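Local coordinates for glutamate racemase (Francisella tularensis subsp. tularensis, PDB 3OUT), which belongs to the Asp/Glu/hydantoin racemase family of two-domain alpha/beta enzymes and is modelled here with D-glutamic acid bound, at residues I83-D86 against I87-I91; Q55-A58 against A59-A62; A129-I132 against H133-N136; S208-A211 against S212-L215. All coordinates share one frame; numbering follows the deposited sequence.

Each of the four contacts lies within a single helix or at its end, so what distinguishes them is what each helix packs against. Interactions 1 and 2 belong together: helices 78-92 and 51-67 are neighbours, with contact centres about 8 Å apart, joined by small apolar residues and by an amide-to-carbonyl bond from Q55 to I83. Interaction 2 is the more buried; interaction 1 carries a polar, partly exposed outer face. Interactions 3 and 4 are also partly buried, with exposed lysines, and touch none of the others. Interaction 3, beside the four-stranded sheet, ends a helix and uses its histidine at a subunit boundary. Interaction 4 starts a helix, where a serine hydroxyl reinforces the backbone; no other chain of the assembly touches it.

Interaction 1 of 4, residues I83-D86 against I87-I91; sequences IAKD and IVQEI
K85 and Q89, one helical turn apart on helix 78-92, run alongside each other. Q89 was deposited in two conformers, and its side-chain distances hold for the one described. Its CB and CG both rest on the carbonyl oxygen of K85, the same atom that accepts the Q89 backbone N-H at 2.9 Å in a nearly straight bond (171°). With CG anti to the carbonyl carbon (chi1 -78°), the chain stays over the preceding turn and then runs extended to the amide. There NE2 lies 3.5 Å from K85 CG, with K85 CD close by. The other branch, OE1, comes 3.5 Å from D86 OD1, acceptor against acceptor, the carboxylate and amide planes 31° apart. Backbone bonds from V88 to A84 and from E90 to D86 continue the turn. At its start a water donates to I83 O and accepts from I87 N. A84 and I87 pack on helix 51-67, while S267 of a second subunit packs on D86 and I87. The chemistry is therefore divided: apolar groups meet the neighbouring helix, whereas on the polar side the lysine stem flanks the amide and no bond joins side-chain tips within the two segments; K85 NZ has a long, weak ion pair with D99.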
loop_
_atom_site.group_PDB
_atom_site.type_symbol
_atom_site.label_atom_id
_atom_site.label_comp_id
_atom_site.label_asym_id
_atom_site.label_seq_id
_atom_site.Cartn_x
_atom_site.Cartn_y
_atom_site.Cartn_z
ATOM N N ILE B 83 -9.032 0.861 17.499
ATOM C CA ILE B 83 -8.574 -0.416 16.956
ATOM C C ILE B 83 -7.073 -0.617 16.998
ATOM O O ILE B 83 -6.633 -1.767 17.113
ATOM C CB ILE B 83 -9.144 -0.619 15.517
ATOM C CG1 ILE B 83 -10.649 -0.869 15.633
ATOM C CG2 ILE B 83 -8.405 -1.708 14.717
ATOM C CD1 ILE B 83 -11.479 -0.545 14.362
ATOM N N ALA B 84 -6.301 0.473 16.933
ATOM C CA ALA B 84 -4.847 0.413 16.770
ATOM C C ALA B 84 -4.048 1.192 17.765
ATOM O O ALA B 84 -2.831 1.345 17.589
ATOM C CB ALA B 84 -4.457 0.842 15.301
ATOM N N LYS B 85 -4.661 1.637 18.878
ATOM C CA LYS B 85 -3.917 2.422 19.848
ATOM C C LYS B 85 -2.707 1.668 20.348
ATOM O O LYS B 85 -1.635 2.244 20.467
ATOM C CB LYS B 85 -4.807 2.816 21.036
ATOM C CG LYS B 85 -4.165 3.771 22.040
ATOM C CD LYS B 85 -5.163 4.166 23.129
ATOM C CE LYS B 85 -5.592 3.020 24.027
ATOM N NZ LYS B 85 -6.264 3.544 25.281
ATOM N N ASP B 86 -2.855 0.382 20.676
ATOM C CA ASP B 86 -1.739 -0.364 21.229
ATOM C C ASP B 86 -0.620 -0.600 20.215
ATOM O O ASP B 86 0.546 -0.541 20.587
ATOM C CB ASP B 86 -2.228 -1.696 21.816
ATOM C CG ASP B 86 -3.020 -1.510 23.122
ATOM O OD1 ASP B 86 -3.042 -0.400 23.720
ATOM O OD2 ASP B 86 -3.635 -2.502 23.552
ATOM N N ILE B 87 -0.989 -0.864 18.959
ATOM C CA ILE B 87 -0.041 -0.980 17.845
ATOM C C ILE B 87 0.797 0.294 17.776
ATOM O O ILE B 87 2.024 0.246 17.673
ATOM C CB ILE B 87 -0.812 -1.144 16.486
ATOM C CG1 ILE B 87 -1.510 -2.543 16.384
ATOM C CG2 ILE B 87 0.106 -0.887 15.278
ATOM C CD1 ILE B 87 -0.559 -3.655 16.169
ATOM N N VAL B 88 0.129 1.447 17.860
ATOM C CA VAL B 88 0.827 2.756 17.760
ATOM C C VAL B 88 1.736 3.009 18.970
ATOM O O VAL B 88 2.882 3.418 18.809
ATOM C CB VAL B 88 -0.158 3.944 17.562
ATOM C CG1 VAL B 88 0.590 5.314 17.564
ATOM C CG2 VAL B 88 -0.946 3.763 16.247
ATOM N N GLN B 89 1.203 2.774 20.166
ATOM C CA GLN B 89 1.968 2.888 21.409
ATOM C C GLN B 89 3.238 2.016 21.406
ATOM O O GLN B 89 4.308 2.462 21.857
ATOM C CB GLN B 89 1.044 2.583 22.608
ATOM C CG GLN B 89 0.128 3.772 22.960
ATOM C CD GLN B 89 -0.935 3.496 24.032
ATOM O OE1 GLN B 89 -1.118 2.365 24.496
ATOM N NE2 GLN B 89 -1.685 4.535 24.373
ATOM N N GLU B 90 3.134 0.800 20.875
ATOM C CA GLU B 90 4.244 -0.149 20.854
ATOM C C GLU B 90 5.371 0.350 19.959
ATOM O O GLU B 90 6.552 0.218 20.276
ATOM C CB GLU B 90 3.778 -1.522 20.375
ATOM C CG GLU B 90 4.799 -2.597 20.615
ATOM C CD GLU B 90 4.954 -2.920 22.107
ATOM O OE1 GLU B 90 6.101 -3.179 22.528
ATOM O OE2 GLU B 90 3.940 -2.904 22.857
ATOM N N ILE B 91 4.993 0.906 18.818
ATOM C CA ILE B 91 5.957 1.538 17.915
ATOM C C ILE B 91 6.552 2.830 18.486
ATOM O O ILE B 91 7.749 3.071 18.310
ATOM C CB ILE B 91 5.299 1.782 16.515
ATOM C CG1 ILE B 91 5.017 0.429 15.879
ATOM C CG2 ILE B 91 6.190 2.640 15.575
ATOM C CD1 ILE B 91 3.971 0.454 14.761
HETATM O O HOH W 1 -3.869 -2.174 18.733
#

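Interaction 2 of 4, residues Q55-A58 against A59-A62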
loop_
_atom_site.group_PDB
_atom_site.type_symbol
_atom_site.label_atom_id
_atom_site.label_comp_id
_atom_site.label_asym_id
_atom_site.label_seq_id
_atom_site.Cartn_x
_atom_site.Cartn_y
_atom_site.Cartn_z
ATOM N N GLN B 55 -5.166 -1.911 11.548
ATOM C CA GLN B 55 -3.900 -2.074 12.262
ATOM C C GLN B 55 -2.674 -2.021 11.353
ATOM O O GLN B 55 -1.674 -1.428 11.727
ATOM C CB GLN B 55 -3.863 -3.353 13.107
ATOM C CG GLN B 55 -4.839 -3.316 14.242
ATOM C CD GLN B 55 -4.650 -4.423 15.271
ATOM O OE1 GLN B 55 -3.960 -5.413 15.049
ATOM N NE2 GLN B 55 -5.200 -4.201 16.462
ATOM N N LYS B 56 -2.737 -2.677 10.189
ATOM C CA LYS B 56 -1.671 -2.655 9.211
ATOM C C LYS B 56 -1.359 -1.220 8.796
ATOM O O LYS B 56 -0.194 -0.796 8.844
ATOM C CB LYS B 56 -2.060 -3.493 7.976
ATOM C CG LYS B 56 -0.951 -3.491 6.940
ATOM C CD LYS B 56 -1.370 -4.214 5.665
ATOM C CE LYS B 56 -0.213 -4.261 4.628
ATOM N NZ LYS B 56 0.843 -5.318 4.982
ATOM N N PHE B 57 -2.401 -0.446 8.454
ATOM C CA PHE B 57 -2.228 0.925 7.992
ATOM C C PHE B 57 -1.646 1.789 9.096
ATOM O O PHE B 57 -0.681 2.586 8.883
ATOM C CB PHE B 57 -3.583 1.505 7.583
ATOM C CG PHE B 57 -4.160 0.966 6.317
ATOM C CD1 PHE B 57 -3.472 0.128 5.476
ATOM C CD2 PHE B 57 -5.464 1.357 5.993
ATOM C CE1 PHE B 57 -4.067 -0.306 4.304
ATOM C CE2 PHE B 57 -6.059 0.930 4.841
ATOM C CZ PHE B 57 -5.344 0.107 4.009
ATOM N N ALA B 58 -2.167 1.635 10.321
ATOM C CA ALA B 58 -1.707 2.473 11.452
ATOM C C ALA B 58 -0.254 2.201 11.812
ATOM O O ALA B 58 0.460 3.144 12.173
ATOM C CB ALA B 58 -2.575 2.236 12.705
ATOM N N ALA B 59 0.198 0.950 11.678
ATOM C CA ALA B 59 1.615 0.660 11.956
ATOM C C ALA B 59 2.521 1.435 10.986
ATOM O O ALA B 59 3.542 1.954 11.379
ATOM C CB ALA B 59 1.909 -0.843 11.944
ATOM N N GLN B 60 2.114 1.579 9.727
ATOM C CA GLN B 60 2.911 2.291 8.761
ATOM C C GLN B 60 3.016 3.781 9.109
ATOM O O GLN B 60 4.116 4.337 9.116
ATOM C CB GLN B 60 2.310 2.132 7.356
ATOM C CG GLN B 60 2.278 0.679 6.829
ATOM C CD GLN B 60 1.782 0.674 5.427
ATOM O OE1 GLN B 60 0.610 0.891 5.193
ATOM N NE2 GLN B 60 2.691 0.467 4.456
ATOM N N THR B 61 1.878 4.422 9.411
ATOM C CA THR B 61 1.854 5.855 9.758
ATOM C C THR B 61 2.672 6.070 11.034
ATOM O O THR B 61 3.406 7.024 11.132
ATOM C CB THR B 61 0.442 6.379 9.933
ATOM O OG1 THR B 61 -0.226 6.255 8.668
ATOM C CG2 THR B 61 0.437 7.857 10.369
ATOM N N ALA B 62 2.537 5.196 12.002
ATOM C CA ALA B 62 3.306 5.309 13.245
ATOM C C ALA B 62 4.784 5.320 12.983
ATOM O O ALA B 62 5.515 6.185 13.505
ATOM C CB ALA B 62 2.939 4.189 14.258
#
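This is a one-turn contact inside an alpha helix, the middle of helix 51-67, which packs beside helix 78-92 in the alpha/beta domain built on the six-stranded parallel sheet. F57 and Q60 carry its side-chain part. They share a direction, with ring and amide planes 29° apart and F57 CD1 4.2 Å from Q60 OE1. The helical backbone itself sets Q60 CB 3.4 Å from F57 O; a chi1 of -63° then swings Q60 CG to within 3.5 Å of K56 O. The amide's firm partners lie beyond the helix: OE1 accepts from R43 and NE2 donates to the carbonyl of Y268. R43 also makes a cation-pi contact with F57, so one arginine ties the ring and the amide together. K56 points outward to a salt bridge with D266 of a third subunit.

The opposite character prevails at A58, A59 and A62. A58 sits against A84, A59 against I87 and I91, and A62 against F13 of strand 10-14; their single methyls let neighbouring elements approach closely. Backbone bonds of varied quality underlie all this: A59 N to Q55 O and A62 N to A58 O are sound, whereas Q60 N to K56 O is weak. F57 O is shared, taking T61 N at 3.2 Å nearly along its C=O axis and, weakly, Q60 N at 3.1 Å.

Interaction 3 of 4, residues A129-I132 against H133-N136; sequences ALQI and HKKN
H133 lies close to the carbonyl of A129, one turn earlier, and is the polar centre of this contact. Its backbone N-H bonds to A129 O at 2.9 Å, while the imidazole also lies close, with CG 3.2 Å from the same oxygen. The approach of H133 ND1 to A129 O has a poor angle and is not a hydrogen bond; ND1 pairs instead with E69 of a second subunit, and NE2 with the carbonyl of I139, so both ring nitrogens are held and the rotation of the ring is fixed.

Among the side-chain contacts along the lysine stem, Q131 flanks K134. Bent at chi2 (-65°), Q131 turns its amide along the lysine chain, NE2 reaching 3.6 Å from K134 CE. L130 also crosses the lysine at a slant, its CD2 4.2 Å from K134 CE.

Backbone bonds show the helix running out. K134 N bonds to L130 O and, weakly, to Q131 O. I132 O takes N136 N at 3.0 Å, in its carbonyl plane and nearly straight (167°), and K135 N only weakly. Such mixed i+3 and i+4 bonding is typical of a helix C-terminus, here that of helix 127-135, which packs through A129 and I132 on strand 140-145.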
loop_
_atom_site.group_PDB
_atom_site.type_symbol
_atom_site.label_atom_id
_atom_site.label_comp_id
_atom_site.label_asym_id
_atom_site.label_seq_id
_atom_site.Cartn_x
_atom_site.Cartn_y
_atom_site.Cartn_z
ATOM N N ALA B 129 -17.564 1.660 24.559
ATOM C CA ALA B 129 -18.232 0.995 25.715
ATOM C C ALA B 129 -17.213 0.355 26.643
ATOM O O ALA B 129 -17.291 0.490 27.850
ATOM C CB ALA B 129 -19.225 -0.010 25.225
ATOM N N LEU B 130 -16.230 -0.335 26.081
ATOM C CA LEU B 130 -15.192 -0.968 26.892
ATOM C C LEU B 130 -14.423 0.021 27.752
ATOM O O LEU B 130 -14.222 -0.208 28.957
ATOM C CB LEU B 130 -14.234 -1.756 26.009
ATOM C CG LEU B 130 -13.164 -2.569 26.736
ATOM C CD1 LEU B 130 -13.799 -3.814 27.377
ATOM C CD2 LEU B 130 -11.981 -2.875 25.787
ATOM N N GLN B 131 -14.020 1.134 27.158
ATOM C CA GLN B 131 -13.194 2.122 27.880
ATOM C C GLN B 131 -14.010 2.873 28.910
ATOM O O GLN B 131 -13.499 3.199 29.964
ATOM C CB GLN B 131 -12.514 3.085 26.918
ATOM C CG GLN B 131 -11.526 2.405 25.947
ATOM C CD GLN B 131 -10.323 1.796 26.633
ATOM O OE1 GLN B 131 -9.749 2.387 27.544
ATOM N NE2 GLN B 131 -9.933 0.595 26.191
ATOM N N ILE B 132 -15.271 3.138 28.605
ATOM C CA ILE B 132 -16.165 3.761 29.583
ATOM C C ILE B 132 -16.327 2.809 30.746
ATOM O O ILE B 132 -16.238 3.214 31.902
ATOM C CB ILE B 132 -17.523 4.146 28.964
ATOM C CG1 ILE B 132 -17.338 5.280 27.954
ATOM C CG2 ILE B 132 -18.548 4.554 30.053
ATOM C CD1 ILE B 132 -18.533 5.519 27.015
ATOM N N HIS B 133 -16.538 1.527 30.440
ATOM C CA HIS B 133 -16.708 0.512 31.489
ATOM C C HIS B 133 -15.460 0.222 32.333
ATOM O O HIS B 133 -15.597 -0.192 33.509
ATOM C CB HIS B 133 -17.294 -0.765 30.899
ATOM C CG HIS B 133 -18.728 -0.628 30.475
ATOM N ND1 HIS B 133 -19.263 -1.354 29.425
ATOM C CD2 HIS B 133 -19.727 0.154 30.941
ATOM C CE1 HIS B 133 -20.533 -1.003 29.259
ATOM N NE2 HIS B 133 -20.840 -0.101 30.186
ATOM N N LYS B 134 -14.280 0.503 31.791
ATOM C CA LYS B 134 -13.040 0.468 32.575
ATOM C C LYS B 134 -13.019 1.501 33.691
ATOM O O LYS B 134 -12.408 1.263 34.723
ATOM C CB LYS B 134 -11.798 0.662 31.698
ATOM C CG LYS B 134 -11.468 -0.561 30.878
ATOM C CD LYS B 134 -10.176 -0.345 30.085
ATOM C CE LYS B 134 -9.886 -1.530 29.149
ATOM N NZ LYS B 134 -9.697 -2.766 29.926
ATOM N N LYS B 135 -13.678 2.647 33.478
ATOM C CA LYS B 135 -13.858 3.669 34.521
ATOM C C LYS B 135 -14.980 3.286 35.453
ATOM O O LYS B 135 -14.841 3.389 36.692
ATOM C CB LYS B 135 -14.178 5.031 33.890
ATOM C CG LYS B 135 -13.044 5.609 33.054
ATOM C CD LYS B 135 -11.836 6.048 33.850
ATOM C CE LYS B 135 -10.861 6.814 32.974
ATOM N NZ LYS B 135 -9.831 7.574 33.761
ATOM N N ASN B 136 -16.113 2.847 34.898
ATOM C CA ASN B 136 -17.238 2.405 35.712
ATOM C C ASN B 136 -18.123 1.445 34.940
ATOM O O ASN B 136 -18.808 1.865 34.029
ATOM C CB ASN B 136 -18.040 3.610 36.158
ATOM C CG ASN B 136 -19.191 3.259 37.120
ATOM O OD1 ASN B 136 -19.617 2.110 37.288
ATOM N ND2 ASN B 136 -19.746 4.309 37.694
#

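Interaction 4 of 4, residues S208-A211 against S212-L215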
loop_
_atom_site.group_PDB
_atom_site.type_symbol
_atom_site.label_atom_id
_atom_site.label_comp_id
_atom_site.label_asym_id
_atom_site.label_seq_id
_atom_site.Cartn_x
_atom_site.Cartn_y
_atom_site.Cartn_z
ATOM N N SER B 208 -12.396 16.436 20.700
ATOM C CA SER B 208 -11.133 16.950 20.111
ATOM C C SER B 208 -10.359 17.943 20.934
ATOM O O SER B 208 -9.137 17.832 21.048
ATOM C CB SER B 208 -11.347 17.525 18.710
ATOM O OG SER B 208 -12.362 18.486 18.709
ATOM N N LEU B 209 -11.027 18.959 21.478
ATOM C CA LEU B 209 -10.306 19.952 22.265
ATOM C C LEU B 209 -9.743 19.345 23.553
ATOM O O LEU B 209 -8.622 19.645 23.928
ATOM C CB LEU B 209 -11.189 21.169 22.573
ATOM C CG LEU B 209 -10.481 22.304 23.314
ATOM C CD1 LEU B 209 -9.257 22.895 22.563
ATOM C CD2 LEU B 209 -11.564 23.371 23.619
ATOM N N GLN B 210 -10.527 18.496 24.203
ATOM C CA GLN B 210 -10.081 17.781 25.415
ATOM C C GLN B 210 -8.810 16.993 25.122
ATOM O O GLN B 210 -7.855 17.042 25.916
ATOM C CB GLN B 210 -11.172 16.871 25.929
ATOM C CG GLN B 210 -10.818 16.018 27.167
ATOM C CD GLN B 210 -10.624 16.815 28.473
ATOM O OE1 GLN B 210 -10.508 18.032 28.481
ATOM N NE2 GLN B 210 -10.598 16.103 29.585
ATOM N N ALA B 211 -8.775 16.292 23.982
ATOM C CA ALA B 211 -7.553 15.570 23.600
ATOM C C ALA B 211 -6.363 16.513 23.460
ATOM O O ALA B 211 -5.250 16.245 23.940
ATOM C CB ALA B 211 -7.790 14.724 22.250
ATOM N N SER B 212 -6.589 17.653 22.809
ATOM C CA SER B 212 -5.526 18.654 22.691
ATOM C C SER B 212 -5.051 19.168 24.053
ATOM O O SER B 212 -3.858 19.321 24.275
ATOM C CB SER B 212 -5.987 19.791 21.794
ATOM O OG SER B 212 -6.398 19.281 20.528
ATOM N N LYS B 213 -5.995 19.429 24.955
ATOM C CA LYS B 213 -5.652 19.833 26.337
ATOM C C LYS B 213 -4.860 18.794 27.101
ATOM O O LYS B 213 -3.967 19.163 27.867
ATOM C CB LYS B 213 -6.908 20.213 27.093
ATOM C CG LYS B 213 -7.529 21.453 26.500
ATOM C CD LYS B 213 -8.539 22.090 27.385
ATOM C CE LYS B 213 -9.678 21.230 27.741
ATOM N NZ LYS B 213 -10.627 21.992 28.637
HETATM N N MSE B 214 -5.173 17.514 26.883
HETATM C CA MSE B 214 -4.407 16.429 27.488
HETATM C C MSE B 214 -2.955 16.484 27.015
HETATM O O MSE B 214 -2.033 16.269 27.796
HETATM C CB MSE B 214 -5.060 15.052 27.233
HETATM C CG MSE B 214 -6.339 14.871 28.006
HETATM SE SE MSE B 214 -7.148 13.188 27.494
HETATM C CE MSE B 214 -8.040 12.785 29.197
ATOM N N LEU B 215 -2.750 16.736 25.723
ATOM C CA LEU B 215 -1.409 16.863 25.200
ATOM C C LEU B 215 -0.712 18.106 25.797
ATOM O O LEU B 215 0.398 17.997 26.244
ATOM C CB LEU B 215 -1.422 16.923 23.676
ATOM C CG LEU B 215 -0.036 17.107 23.033
ATOM C CD1 LEU B 215 0.965 16.088 23.558
ATOM C CD2 LEU B 215 -0.141 16.995 21.536
#
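S212 grips S208 twice, and this is the tight side of the contact. Its backbone N and its OG both donate to S208 O, each at 3.1 Å, arriving from opposite faces of the carbonyl plane. A chi1 of -56° turns the hydroxyl back to the preceding turn, so a buried polar group is satisfied inside its own helix. Nearby, CB of S212 rests 3.4 Å from L209 O, and A211, also buried, gives its carbonyl to L215 N. On the packed side too, selenomethionine M214 has CG 3.4 Å from Q210 O, which also accepts its backbone N, and NE2 of Q210 bonds S106 OG of helix 100-106.

The solvent side is looser. K213 bends at chi3 (-59°) and crosses Q210 at about a right angle, bringing CE 3.4 Å from Q210 OE1. The ammonium nitrogen stays at 4.0 Å from Q210 OE1, and the side chains of L209 and K213 come no closer than 4.4 Å, CG to CG.

Helix 208-221 is thus lodged among several elements: S208 and S212 face helix 20-29, Q210, A211 and M214 face helix 100-106, and A211 and L215 reach strand 72-75 of the six-stranded sheet.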